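PDB 3K9D: aldehyde dehydrogenase from Listeria monocytogenes, which probably oxidises an aldehyde or oxo group using NAD or NADP as electron acceptor. Local coordinates for residues Gly49-Leu54 with Lys73-Ser78; Thr124-Thr129 with Leu152-Ile157; Glu160-Ala165 with Gly170-Met175. One frame throughout, in Å; residues are numbered along the deposited sequence.

Interaction 1 of 3, residues Gly49-Leu54 with Lys73-Ser78; sequences GAREKL and KNVFAS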
ATOM      1  N   GLY A  49      -3.225  -8.037  31.394  1.00 11.33           N
ATOM      2  CA  GLY A  49      -2.830  -8.300  32.783  1.00 17.78           C
ATOM      3  C   GLY A  49      -1.783  -7.323  33.281  1.00 18.08           C
ATOM      4  O   GLY A  49      -1.788  -6.952  34.445  1.00 14.64           O
ATOM      5  N   ALA A  50      -0.901  -6.889  32.382  1.00 14.89           N
ATOM      6  CA  ALA A  50       0.143  -5.917  32.695  1.00 21.92           C
ATOM      7  C   ALA A  50      -0.288  -4.449  32.486  1.00 13.11           C
ATOM      8  O   ALA A  50       0.556  -3.544  32.496  1.00 14.94           O
ATOM      9  CB  ALA A  50       1.399  -6.223  31.870  1.00 22.28           C
ATOM     10  N   ARG A  51      -1.585  -4.210  32.321  1.00 10.83           N
ATOM     11  CA  ARG A  51      -2.098  -2.852  32.036  1.00  9.63           C
ATOM     12  C   ARG A  51      -1.622  -1.725  32.977  1.00 18.31           C
ATOM     13  O   ARG A  51      -1.223  -0.661  32.512  1.00 16.45           O
ATOM     14  CB  ARG A  51      -3.634  -2.833  31.910  1.00 18.05           C
ATOM     15  CG  ARG A  51      -4.428  -3.132  33.190  1.00 20.02           C
ATOM     16  CD  ARG A  51      -5.881  -3.410  32.834  1.00 22.38           C
ATOM     17  NE  ARG A  51      -6.698  -3.882  33.957  1.00 27.91           N
ATOM     18  CZ  ARG A  51      -6.781  -5.146  34.365  1.00 25.34           C
ATOM     19  NH1 ARG A  51      -6.067  -6.104  33.781  1.00 16.71           N
ATOM     20  NH2 ARG A  51      -7.559  -5.451  35.398  1.00 28.02           N
ATOM     21  N   GLU A  52      -1.631  -1.983  34.282  1.00 18.30           N
ATOM     22  CA  GLU A  52      -1.214  -1.003  35.272  1.00 17.43           C
ATOM     23  C   GLU A  52       0.301  -0.818  35.291  1.00 15.42           C
ATOM     24  O   GLU A  52       0.783   0.313  35.296  1.00 19.94           O
ATOM     25  CB  GLU A  52      -1.731  -1.413  36.659  1.00 16.12           C
ATOM     26  CG  GLU A  52      -3.261  -1.449  36.749  1.00 28.66           C
ATOM     27  CD  GLU A  52      -3.877  -0.095  37.102  1.00 35.20           C
ATOM     28  OE1 GLU A  52      -3.126   0.866  37.363  1.00 18.26           O
ATOM     29  OE2 GLU A  52      -5.121  -0.003  37.136  1.00 23.24           O
ATOM     30  N   LYS A  53       1.025  -1.939  35.311  1.00 16.86           N
ATOM     31  CA  LYS A  53       2.485  -1.978  35.258  1.00 24.06           C
ATOM     32  C   LYS A  53       3.090  -1.156  34.124  1.00 18.46           C
ATOM     33  O   LYS A  53       3.981  -0.335  34.350  1.00 15.96           O
ATOM     34  CB  LYS A  53       2.980  -3.429  35.162  1.00 18.57           C
ATOM     35  CG  LYS A  53       4.485  -3.529  35.005  1.00 25.05           C
ATOM     36  CD  LYS A  53       5.024  -4.912  35.278  1.00 31.93           C
ATOM     37  CE  LYS A  53       6.524  -4.845  35.461  1.00 31.54           C
ATOM     38  NZ  LYS A  53       7.151  -6.191  35.402  1.00 35.56           N
ATOM     39  N   LEU A  54       2.587  -1.395  32.916  1.00 16.31           N
ATOM     40  CA  LEU A  54       3.120  -0.787  31.704  1.00 19.60           C
ATOM     41  C   LEU A  54       2.731   0.681  31.567  1.00  8.37           C
ATOM     42  O   LEU A  54       3.565   1.503  31.187  1.00 19.63           O
ATOM     43  CB  LEU A  54       2.678  -1.592  30.481  1.00 14.99           C
ATOM     44  CG  LEU A  54       3.219  -3.024  30.465  1.00 15.39           C
ATOM     45  CD1 LEU A  54       2.586  -3.809  29.326  1.00 16.99           C
ATOM     46  CD2 LEU A  54       4.771  -3.025  30.385  1.00 13.97           C
ATOM     47  N   LYS A  73      -5.713   2.847  27.637  1.00 15.67           N
ATOM     48  CA  LYS A  73      -5.079   2.662  26.315  1.00 17.75           C
ATOM     49  C   LYS A  73      -4.498   1.270  26.203  1.00 20.59           C
ATOM     50  O   LYS A  73      -4.516   0.660  25.131  1.00 21.83           O
ATOM     51  CB  LYS A  73      -3.979   3.687  26.102  1.00 20.60           C
ATOM     52  CG  LYS A  73      -4.485   5.098  25.910  1.00 21.76           C
ATOM     53  CD  LYS A  73      -3.389   6.104  26.180  1.00 32.00           C
ATOM     54  CE  LYS A  73      -2.387   6.131  25.062  1.00 27.39           C
ATOM     55  NZ  LYS A  73      -1.381   7.207  25.238  1.00 25.69           N
ATOM     56  N   ASN A  74      -3.986   0.780  27.323  1.00 17.82           N
ATOM     57  CA  ASN A  74      -3.478  -0.579  27.407  1.00 15.23           C
ATOM     58  C   ASN A  74      -4.583  -1.609  27.328  1.00 15.34           C
ATOM     59  O   ASN A  74      -4.400  -2.648  26.688  1.00 21.15           O
ATOM     60  CB  ASN A  74      -2.605  -0.756  28.642  1.00 16.86           C
ATOM     61  CG  ASN A  74      -1.182  -0.301  28.407  1.00 17.13           C
ATOM     62  OD1 ASN A  74      -0.768  -0.105  27.274  1.00 17.72           O
ATOM     63  ND2 ASN A  74      -0.413  -0.163  29.480  1.00 19.92           N
ATOM     64  N   VAL A  75      -5.737  -1.291  27.937  1.00 17.55           N
ATOM     65  CA  VAL A  75      -6.976  -2.086  27.826  1.00 13.24           C
ATOM     66  C   VAL A  75      -7.506  -2.115  26.389  1.00 13.04           C
ATOM     67  O   VAL A  75      -7.914  -3.172  25.886  1.00 15.10           O
ATOM     68  CB  VAL A  75      -8.101  -1.561  28.805  1.00 14.22           C
ATOM     69  CG1 VAL A  75      -9.462  -2.189  28.517  1.00 14.09           C
ATOM     70  CG2 VAL A  75      -7.725  -1.834  30.241  1.00 19.50           C
ATOM     71  N   PHE A  76      -7.532  -0.946  25.760  1.00 15.67           N
ATOM     72  CA  PHE A  76      -7.980  -0.807  24.385  1.00 23.21           C
ATOM     73  C   PHE A  76      -7.108  -1.652  23.452  1.00 19.50           C
ATOM     74  O   PHE A  76      -7.624  -2.500  22.739  1.00 24.57           O
ATOM     75  CB  PHE A  76      -7.997   0.668  23.949  1.00 18.47           C
ATOM     76  CG  PHE A  76      -8.268   0.856  22.490  1.00 23.31           C
ATOM     77  CD1 PHE A  76      -9.559   0.736  21.994  1.00 17.70           C
ATOM     78  CD2 PHE A  76      -7.231   1.154  21.609  1.00 25.35           C
ATOM     79  CE1 PHE A  76      -9.808   0.883  20.640  1.00 23.20           C
ATOM     80  CE2 PHE A  76      -7.474   1.312  20.260  1.00 29.70           C
ATOM     81  CZ  PHE A  76      -8.760   1.172  19.772  1.00 22.79           C
ATOM     82  N   ALA A  77      -5.793  -1.431  23.504  1.00 19.46           N
ATOM     83  CA  ALA A  77      -4.804  -2.164  22.704  1.00 17.40           C
ATOM     84  C   ALA A  77      -4.828  -3.685  22.867  1.00 23.68           C
ATOM     85  O   ALA A  77      -4.489  -4.413  21.930  1.00 18.43           O
ATOM     86  CB  ALA A  77      -3.446  -1.669  23.026  1.00 16.51           C
ATOM     87  N   SER A  78      -5.192  -4.154  24.058  1.00 21.75           N
ATOM     88  CA  SER A  78      -5.270  -5.585  24.330  1.00 23.51           C
ATOM     89  C   SER A  78      -6.698  -6.104  24.090  1.00 26.52           C
ATOM     90  O   SER A  78      -6.946  -6.757  23.072  1.00 21.93           O
ATOM     91  CB  SER A  78      -4.699  -5.946  25.719  1.00 22.13           C
ATOM     92  OG  SER A  78      -5.359  -5.268  26.778  1.00 21.73           O
TER

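Interaction 2 of 3, residues Thr124-Thr129 with Leu152-Ile157; sequences TVIYKT and LETVRI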
ATOM      1  N   THR A 124       0.799   0.854  21.819  1.00 13.21           N
ATOM      2  CA  THR A 124       1.122   0.649  20.398  1.00 16.74           C
ATOM      3  C   THR A 124       1.827  -0.703  20.165  1.00 19.22           C
ATOM      4  O   THR A 124       1.498  -1.419  19.207  1.00 20.51           O
ATOM      5  CB  THR A 124       1.932   1.839  19.790  1.00 15.26           C
ATOM      6  OG1 THR A 124       1.226   3.072  20.006  1.00 12.77           O
ATOM      7  CG2 THR A 124       2.128   1.665  18.296  1.00 17.99           C
ATOM      8  N   VAL A 125       2.770  -1.051  21.043  1.00 16.88           N
ATOM      9  CA  VAL A 125       3.440  -2.357  20.979  1.00 15.03           C
ATOM     10  C   VAL A 125       2.444  -3.509  21.055  1.00 16.50           C
ATOM     11  O   VAL A 125       2.467  -4.409  20.214  1.00 16.49           O
ATOM     12  CB  VAL A 125       4.527  -2.525  22.069  1.00 16.24           C
ATOM     13  CG1 VAL A 125       5.020  -3.986  22.145  1.00 14.93           C
ATOM     14  CG2 VAL A 125       5.698  -1.607  21.804  1.00 13.51           C
ATOM     15  N   ILE A 126       1.555  -3.465  22.042  1.00 15.91           N
ATOM     16  CA  ILE A 126       0.578  -4.544  22.256  1.00 12.73           C
ATOM     17  C   ILE A 126      -0.246  -4.737  20.997  1.00 14.87           C
ATOM     18  O   ILE A 126      -0.364  -5.848  20.501  1.00 12.44           O
ATOM     19  CB  ILE A 126      -0.329  -4.274  23.497  1.00 15.30           C
ATOM     20  CG1 ILE A 126       0.467  -4.483  24.781  1.00 19.69           C
ATOM     21  CG2 ILE A 126      -1.549  -5.196  23.503  1.00 12.91           C
ATOM     22  CD1 ILE A 126      -0.135  -3.799  26.043  1.00 24.76           C
ATOM     23  N   TYR A 127      -0.790  -3.634  20.493  1.00 17.76           N
ATOM     24  CA  TYR A 127      -1.669  -3.608  19.332  1.00 19.14           C
ATOM     25  C   TYR A 127      -0.988  -4.091  18.043  1.00 12.72           C
ATOM     26  O   TYR A 127      -1.550  -4.913  17.357  1.00 15.41           O
ATOM     27  CB  TYR A 127      -2.265  -2.197  19.168  1.00 21.81           C
ATOM     28  CG  TYR A 127      -2.470  -1.747  17.741  1.00 14.62           C
ATOM     29  CD1 TYR A 127      -3.561  -2.197  16.990  1.00 13.47           C
ATOM     30  CD2 TYR A 127      -1.575  -0.853  17.140  1.00 19.15           C
ATOM     31  CE1 TYR A 127      -3.740  -1.780  15.652  1.00 15.87           C
ATOM     32  CE2 TYR A 127      -1.749  -0.436  15.811  1.00 16.05           C
ATOM     33  CZ  TYR A 127      -2.830  -0.895  15.083  1.00 17.11           C
ATOM     34  OH  TYR A 127      -2.990  -0.472  13.776  1.00 18.63           O
ATOM     35  N   LYS A 128       0.212  -3.587  17.752  1.00 12.70           N
ATOM     36  CA  LYS A 128       0.964  -3.964  16.537  1.00 16.19           C
ATOM     37  C   LYS A 128       1.356  -5.433  16.552  1.00 19.26           C
ATOM     38  O   LYS A 128       1.306  -6.092  15.520  1.00 16.85           O
ATOM     39  CB  LYS A 128       2.225  -3.110  16.358  1.00 20.63           C
ATOM     40  CG  LYS A 128       1.962  -1.664  15.996  1.00 13.07           C
ATOM     41  CD  LYS A 128       3.233  -0.963  15.498  1.00 12.34           C
ATOM     42  CE  LYS A 128       2.875   0.413  14.896  1.00 20.95           C
ATOM     43  NZ  LYS A 128       4.033   1.317  14.687  1.00 15.87           N
ATOM     44  N   THR A 129       1.740  -5.925  17.731  1.00 13.16           N
ATOM     45  CA  THR A 129       2.125  -7.311  17.922  1.00 14.36           C
ATOM     46  C   THR A 129       0.939  -8.203  17.580  1.00 16.46           C
ATOM     47  O   THR A 129       1.053  -9.086  16.732  1.00 22.02           O
ATOM     48  CB  THR A 129       2.595  -7.572  19.355  1.00  6.82           C
ATOM     49  OG1 THR A 129       3.783  -6.827  19.614  1.00 17.12           O
ATOM     50  CG2 THR A 129       2.903  -9.064  19.567  1.00 19.85           C
ATOM     51  N   LEU A 152      10.562  -2.104  25.960  1.00 13.94           N
ATOM     52  CA  LEU A 152      11.295  -3.345  26.177  1.00 16.15           C
ATOM     53  C   LEU A 152      10.572  -4.280  27.120  1.00 19.20           C
ATOM     54  O   LEU A 152      10.475  -5.467  26.835  1.00 14.53           O
ATOM     55  CB  LEU A 152      12.718  -3.074  26.689  1.00 20.10           C
ATOM     56  CG  LEU A 152      13.808  -2.647  25.702  1.00 11.47           C
ATOM     57  CD1 LEU A 152      15.112  -2.465  26.445  1.00 18.10           C
ATOM     58  CD2 LEU A 152      13.956  -3.698  24.604  1.00 16.48           C
ATOM     59  N   GLU A 153      10.034  -3.738  28.217  1.00 18.35           N
ATOM     60  CA  GLU A 153       9.286  -4.549  29.187  1.00 20.96           C
ATOM     61  C   GLU A 153       7.928  -5.047  28.676  1.00 12.89           C
ATOM     62  O   GLU A 153       7.562  -6.184  28.957  1.00 17.96           O
ATOM     63  CB  GLU A 153       9.182  -3.846  30.555  1.00 19.69           C
ATOM     64  CG  GLU A 153       8.333  -4.573  31.606  1.00 16.98           C
ATOM     65  CD  GLU A 153       8.965  -5.864  32.131  1.00 25.97           C
ATOM     66  OE1 GLU A 153      10.055  -6.256  31.675  1.00 16.65           O
ATOM     67  OE2 GLU A 153       8.359  -6.490  33.014  1.00 20.66           O
ATOM     68  N   THR A 154       7.213  -4.222  27.908  1.00 14.79           N
ATOM     69  CA  THR A 154       6.026  -4.660  27.133  1.00 14.93           C
ATOM     70  C   THR A 154       6.366  -5.805  26.175  1.00 24.03           C
ATOM     71  O   THR A 154       5.643  -6.806  26.103  1.00 16.67           O
ATOM     72  CB  THR A 154       5.433  -3.513  26.269  1.00 21.60           C
ATOM     73  OG1 THR A 154       5.311  -2.326  27.056  1.00 16.25           O
ATOM     74  CG2 THR A 154       4.066  -3.891  25.699  1.00 15.92           C
ATOM     75  N   VAL A 155       7.468  -5.641  25.441  1.00 21.00           N
ATOM     76  CA  VAL A 155       7.941  -6.665  24.525  1.00 17.18           C
ATOM     77  C   VAL A 155       8.309  -7.939  25.282  1.00 15.08           C
ATOM     78  O   VAL A 155       7.869  -9.020  24.901  1.00 20.89           O
ATOM     79  CB  VAL A 155       9.116  -6.162  23.634  1.00 17.50           C
ATOM     80  CG1 VAL A 155       9.801  -7.339  22.903  1.00 19.48           C
ATOM     81  CG2 VAL A 155       8.609  -5.138  22.643  1.00 15.60           C
ATOM     82  N   ARG A 156       9.071  -7.804  26.367  1.00 21.12           N
ATOM     83  CA  ARG A 156       9.441  -8.952  27.206  1.00 11.79           C
ATOM     84  C   ARG A 156       8.218  -9.744  27.691  1.00 14.40           C
ATOM     85  O   ARG A 156       8.195 -10.980  27.596  1.00 18.21           O
ATOM     86  CB  ARG A 156      10.272  -8.492  28.407  1.00 14.02           C
ATOM     87  CG  ARG A 156      11.015  -9.639  29.123  1.00 25.79           C
ATOM     88  CD  ARG A 156      11.484  -9.243  30.507  1.00 19.34           C
ATOM     89  NE  ARG A 156      10.371  -8.940  31.415  1.00 22.56           N
ATOM     90  CZ  ARG A 156       9.726  -9.833  32.160  1.00 20.19           C
ATOM     91  NH1 ARG A 156      10.071 -11.120  32.123  1.00 31.95           N
ATOM     92  NH2 ARG A 156       8.732  -9.442  32.952  1.00 20.81           N
ATOM     93  N   ILE A 157       7.207  -9.022  28.183  1.00 17.66           N
ATOM     94  CA  ILE A 157       5.990  -9.624  28.754  1.00 13.73           C
ATOM     95  C   ILE A 157       5.133 -10.373  27.726  1.00 12.21           C
ATOM     96  O   ILE A 157       4.771 -11.526  27.948  1.00 20.89           O
ATOM     97  CB  ILE A 157       5.132  -8.580  29.540  1.00 23.45           C
ATOM     98  CG1 ILE A 157       5.785  -8.271  30.894  1.00 29.30           C
ATOM     99  CG2 ILE A 157       3.693  -9.068  29.758  1.00 13.03           C
ATOM    100  CD1 ILE A 157       5.146  -7.102  31.637  1.00 18.80           C
TER

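Interaction 3 of 3, residues Glu160-Ala165 with Gly170-Met175; sequences EAAEKA and GAISCM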
ATOM      1  N   GLU A 160       7.009 -13.613  26.087  1.00 16.03           N
ATOM      2  CA  GLU A 160       7.020 -14.794  26.922  1.00 19.76           C
ATOM      3  C   GLU A 160       5.683 -15.536  26.921  1.00 15.54           C
ATOM      4  O   GLU A 160       5.674 -16.761  26.900  1.00 18.71           O
ATOM      5  CB  GLU A 160       7.459 -14.445  28.345  1.00 23.62           C
ATOM      6  CG  GLU A 160       8.952 -14.167  28.476  1.00 31.23           C
ATOM      7  CD  GLU A 160       9.340 -13.589  29.838  1.00 41.43           C
ATOM      8  OE1 GLU A 160      10.466 -13.054  29.945  1.00 21.21           O
ATOM      9  OE2 GLU A 160       8.527 -13.666  30.795  1.00 34.59           O
ATOM     10  N   ALA A 161       4.569 -14.803  26.917  1.00 18.41           N
ATOM     11  CA  ALA A 161       3.236 -15.429  26.913  1.00 18.40           C
ATOM     12  C   ALA A 161       2.944 -16.030  25.545  1.00 23.29           C
ATOM     13  O   ALA A 161       2.365 -17.109  25.450  1.00 20.61           O
ATOM     14  CB  ALA A 161       2.180 -14.439  27.268  1.00 20.41           C
ATOM     15  N   ALA A 162       3.355 -15.322  24.491  1.00 22.97           N
ATOM     16  CA  ALA A 162       3.297 -15.843  23.123  1.00 19.00           C
ATOM     17  C   ALA A 162       4.083 -17.152  23.006  1.00 15.36           C
ATOM     18  O   ALA A 162       3.550 -18.143  22.534  1.00 13.91           O
ATOM     19  CB  ALA A 162       3.829 -14.819  22.144  1.00 13.77           C
ATOM     20  N   GLU A 163       5.333 -17.145  23.465  1.00 16.40           N
ATOM     21  CA  GLU A 163       6.199 -18.326  23.401  1.00 21.24           C
ATOM     22  C   GLU A 163       5.677 -19.513  24.199  1.00 17.23           C
ATOM     23  O   GLU A 163       5.818 -20.661  23.762  1.00 20.04           O
ATOM     24  CB  GLU A 163       7.632 -17.979  23.802  1.00 22.61           C
ATOM     25  CG  GLU A 163       8.359 -17.150  22.741  1.00 32.92           C
ATOM     26  CD  GLU A 163       9.533 -16.364  23.292  1.00 34.09           C
ATOM     27  OE1 GLU A 163      10.097 -16.775  24.320  1.00 36.90           O
ATOM     28  OE2 GLU A 163       9.902 -15.334  22.690  1.00 29.38           O
ATOM     29  N   LYS A 164       5.060 -19.228  25.345  1.00 20.38           N
ATOM     30  CA  LYS A 164       4.395 -20.233  26.180  1.00 24.72           C
ATOM     31  C   LYS A 164       3.172 -20.833  25.464  1.00 24.23           C
ATOM     32  O   LYS A 164       2.834 -22.011  25.653  1.00 26.11           O
ATOM     33  CB  LYS A 164       4.011 -19.612  27.543  1.00 20.91           C
ATOM     34  CG  LYS A 164       3.440 -20.579  28.559  1.00 24.60           C
ATOM     35  CD  LYS A 164       3.416 -19.999  29.962  1.00 36.31           C
ATOM     36  CE  LYS A 164       3.004 -21.070  30.971  1.00 34.92           C
ATOM     37  NZ  LYS A 164       3.212 -20.653  32.390  1.00 33.56           N
ATOM     38  N   ALA A 165       2.523 -20.014  24.642  1.00 16.99           N
ATOM     39  CA  ALA A 165       1.398 -20.429  23.805  1.00 22.99           C
ATOM     40  C   ALA A 165       1.805 -21.152  22.499  1.00 22.26           C
ATOM     41  O   ALA A 165       0.935 -21.596  21.742  1.00 22.42           O
ATOM     42  CB  ALA A 165       0.545 -19.217  23.472  1.00 13.19           C
ATOM     43  N   GLY A 170      12.065 -15.137  18.993  1.00 22.26           N
ATOM     44  CA  GLY A 170      12.556 -14.175  18.003  1.00 20.50           C
ATOM     45  C   GLY A 170      11.505 -13.589  17.076  1.00 21.49           C
ATOM     46  O   GLY A 170      11.801 -12.661  16.301  1.00 16.34           O
ATOM     47  N   ALA A 171      10.279 -14.115  17.161  1.00 18.71           N
ATOM     48  CA  ALA A 171       9.144 -13.597  16.392  1.00 16.55           C
ATOM     49  C   ALA A 171       8.682 -12.241  16.877  1.00 18.50           C
ATOM     50  O   ALA A 171       8.096 -11.482  16.115  1.00 16.25           O
ATOM     51  CB  ALA A 171       7.988 -14.569  16.420  1.00 14.97           C
ATOM     52  N   ILE A 172       8.919 -11.947  18.151  1.00 13.58           N
ATOM     53  CA  ILE A 172       8.563 -10.634  18.722  1.00 21.44           C
ATOM     54  C   ILE A 172       9.781 -10.077  19.437  1.00 21.93           C
ATOM     55  O   ILE A 172      10.220 -10.626  20.453  1.00 29.60           O
ATOM     56  CB  ILE A 172       7.359 -10.731  19.716  1.00 22.40           C
ATOM     57  CG1 ILE A 172       6.137 -11.348  19.020  1.00 12.81           C
ATOM     58  CG2 ILE A 172       7.053  -9.351  20.327  1.00 16.62           C
ATOM     59  CD1 ILE A 172       5.214 -12.066  19.945  1.00 16.09           C
ATOM     60  N   SER A 173      10.349  -9.013  18.892  1.00 18.70           N
ATOM     61  CA  SER A 173      11.592  -8.477  19.421  1.00 18.84           C
ATOM     62  C   SER A 173      11.637  -6.957  19.368  1.00 16.97           C
ATOM     63  O   SER A 173      10.754  -6.321  18.799  1.00 15.30           O
ATOM     64  CB  SER A 173      12.805  -9.104  18.701  1.00 24.24           C
ATOM     65  OG  SER A 173      12.805  -8.785  17.313  1.00 20.01           O
ATOM     66  N   CYS A 174      12.685  -6.384  19.951  1.00 14.99           N
ATOM     67  CA  CYS A 174      12.825  -4.944  20.038  1.00 24.35           C
ATOM     68  C   CYS A 174      14.300  -4.608  20.103  1.00 22.62           C
ATOM     69  O   CYS A 174      15.051  -5.291  20.810  1.00 18.50           O
ATOM     70  CB  CYS A 174      12.130  -4.446  21.318  1.00 31.58           C
ATOM     71  SG  CYS A 174      11.966  -2.652  21.516  1.00 17.32           S
ATOM     72  N   MET A 175      14.711  -3.579  19.355  1.00 16.40           N
ATOM     73  CA  MET A 175      16.034  -2.956  19.519  1.00 15.56           C
ATOM     74  C   MET A 175      16.222  -2.511  20.974  1.00 20.18           C
ATOM     75  O   MET A 175      15.333  -1.880  21.561  1.00 15.99           O
ATOM     76  CB  MET A 175      16.177  -1.729  18.610  1.00 19.10           C
ATOM     77  CG  MET A 175      15.967  -1.984  17.112  1.00 13.08           C
ATOM     78  SD  MET A 175      15.756  -0.478  16.160  1.00  9.21           S
ATOM     79  CE  MET A 175      17.224   0.412  16.674  1.00  9.85           C
TER
HETATM   80  O   HOH W   1       8.664 -14.372  20.155  1.00 12.94           O

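Interaction 1 of 3, residues Gly49-Leu54 with Lys73-Ser78
Asn74 is the first residue of Lys73-Ser78 to touch the other helix, and it does so with both its CB and its amide. Its CB packs 4.0 Å from Arg51 CB, at the point where the two backbones come nearest, with the CA atoms of Arg51 and Asn74 5.3 Å apart. Beyond it the amide nitrogen reaches the carbonyl of Arg51: ND2 to O is 3.2 Å, with an N-H...O angle of 169°. The oxygen lies in the amide plane of Asn74, and ND2 in turn lies in the carbonyl plane of Arg51, on a lone pair. The same ND2 brushes Leu54 CB at 3.5 Å, while OD1 accepts from Thr122 OG1 of helix 121-134, so both ends of the amide are engaged and its rotation is fixed. The contact joins helix 51-62 near its start to the middle of helix 67-85, two successive helices of the aldehyde dehydrogenase fold, with helix 121-134 against both. Val75 comes next and offers CG2, 3.6 Å from Arg51 CD; the two side chains run side by side in the same direction. With CG set between backbone N and carbonyl carbon (chi1 67°), the extended Arg51 chain passes along the valine, and its NH1 bonds to Tyr48 O. One turn on, Ser78 OG donates to Asn74 O at 2.8 Å, an oxygen that also receives Ser78 N.

Interaction 2 of 3, residues Thr124-Thr129 with Leu152-Ile157
Val125 lays its CG1 methyl over the junction of Thr154 and Val155, 3.7 Å from Thr154 CG2 and 3.8 Å from Val155 CG2. That methyl is swung opposite the backbone nitrogen by a chi1 of 169°, which brings it within touch of both partners. The valine and Thr154 pass alongside one another, pointing in opposing directions, while Val155 lies roughly perpendicular to Val125. Thr154 CG2 is shared: Ile126 CG1 approaches it at 3.8 Å, again crosswise, so the threonine methyl sits against two neighbouring side chains of helix 121-134. The short helical segments run in broadly the same direction, their axes 39° apart and 9.8 Å from each other at closest approach. They belong to helices 121-134 and 148-164, joined through strand 138-143, and Phe141 of that strand packs against both Val125 and Val155. Ile126 turns as well to helix 67-85, where it meets Asn74, Ala77 and Ser78. Two threonine hydroxyls bond within their own helices. Thr154 OG1 bonds to Ala150 O, one turn back, and Thr129 OG1 donates to Val125 O at 2.8 Å, on the face of that carbonyl opposite Thr129 N. On another side of helix 148-164, Arg156 grips Glu153 side-on, NE to OE1 and NH2 to OE2, and Glu153 OE2 also meets Lys53 of helix 51-62. With no hydrogen bond between the segments, this buried contact rests on methyl and methylene packing, and the threonine takes part through its carbon branch alone.

Interaction 3 of 3, residues Glu160-Ala165 with Gly170-Met175
Ala162 CB and Ile172 CD1 meet at 3.8 Å and make up the close-packed half of this contact. The alanine points its methyl at the strand, and the isoleucine sends its longer branch back to the helix: CG1 stands opposite the carbonyl carbon (chi1 -57°) and chi2 carries CD1 on outward. The CA atoms of Ala162 and Ile172 are 8.6 Å apart, and the isoleucine side chain spans most of what the alanine methyl does not. Both residues are buried; Ile39 and Ile43 of helix 33-49 also pack on Ala162, and Thr129 of helix 121-134 meets the same CD1. The setting is the second half of a beta-alpha-beta unit, strand 138-143, helix 148-164 and strand 172-174, in which the two strands are parallel and paired: Ser173 shares backbone hydrogen bonds with Ile139 and Phe141. Helix 148-164 spans the crossover, and the short turn after it leads into strand 172-174. Around Glu163 the packing is looser and wetter. Its CB does not aim at the strand, yet the carboxylate swings round to stand near Gly170, with OE2 still 4.3 Å from Gly170 N. A water bridges helix and strand, donating to Glu163 OE2 at 3.0 Å and accepting from Ile172 N at 3.2 Å. The first amide of the strand is therefore tied to the helix at one remove. Gly170 has a positive phi (87°), a backbone shape readily taken by glycine, where the chain turns into the strand. Ser159, a turn before Glu163, gives a direct link between helix and strand, its OG bonding to Ile172 O.

In the fold
From the N terminus, interaction 1 comes first and closes an 18-residue, mostly helical connection, folding helix 67-85 back on helix 51-62. Interaction 2 then closes a 22-residue excursion through strand 138-143, and interaction 3 a turn of four residues at the end of helix 148-164. The three follow in series, with none nested or crossed. Interactions 1 and 2, centred 10 Å apart, are joined by the Lys53-Glu153 salt bridge and by packing of Leu54 on Thr154. Interactions 2 and 3 share helix 148-164, and Val155 touches Cys174. Together they tie helices 51-62, 67-85 and 121-134 to the beta-alpha-beta unit that ends in strand 172-174.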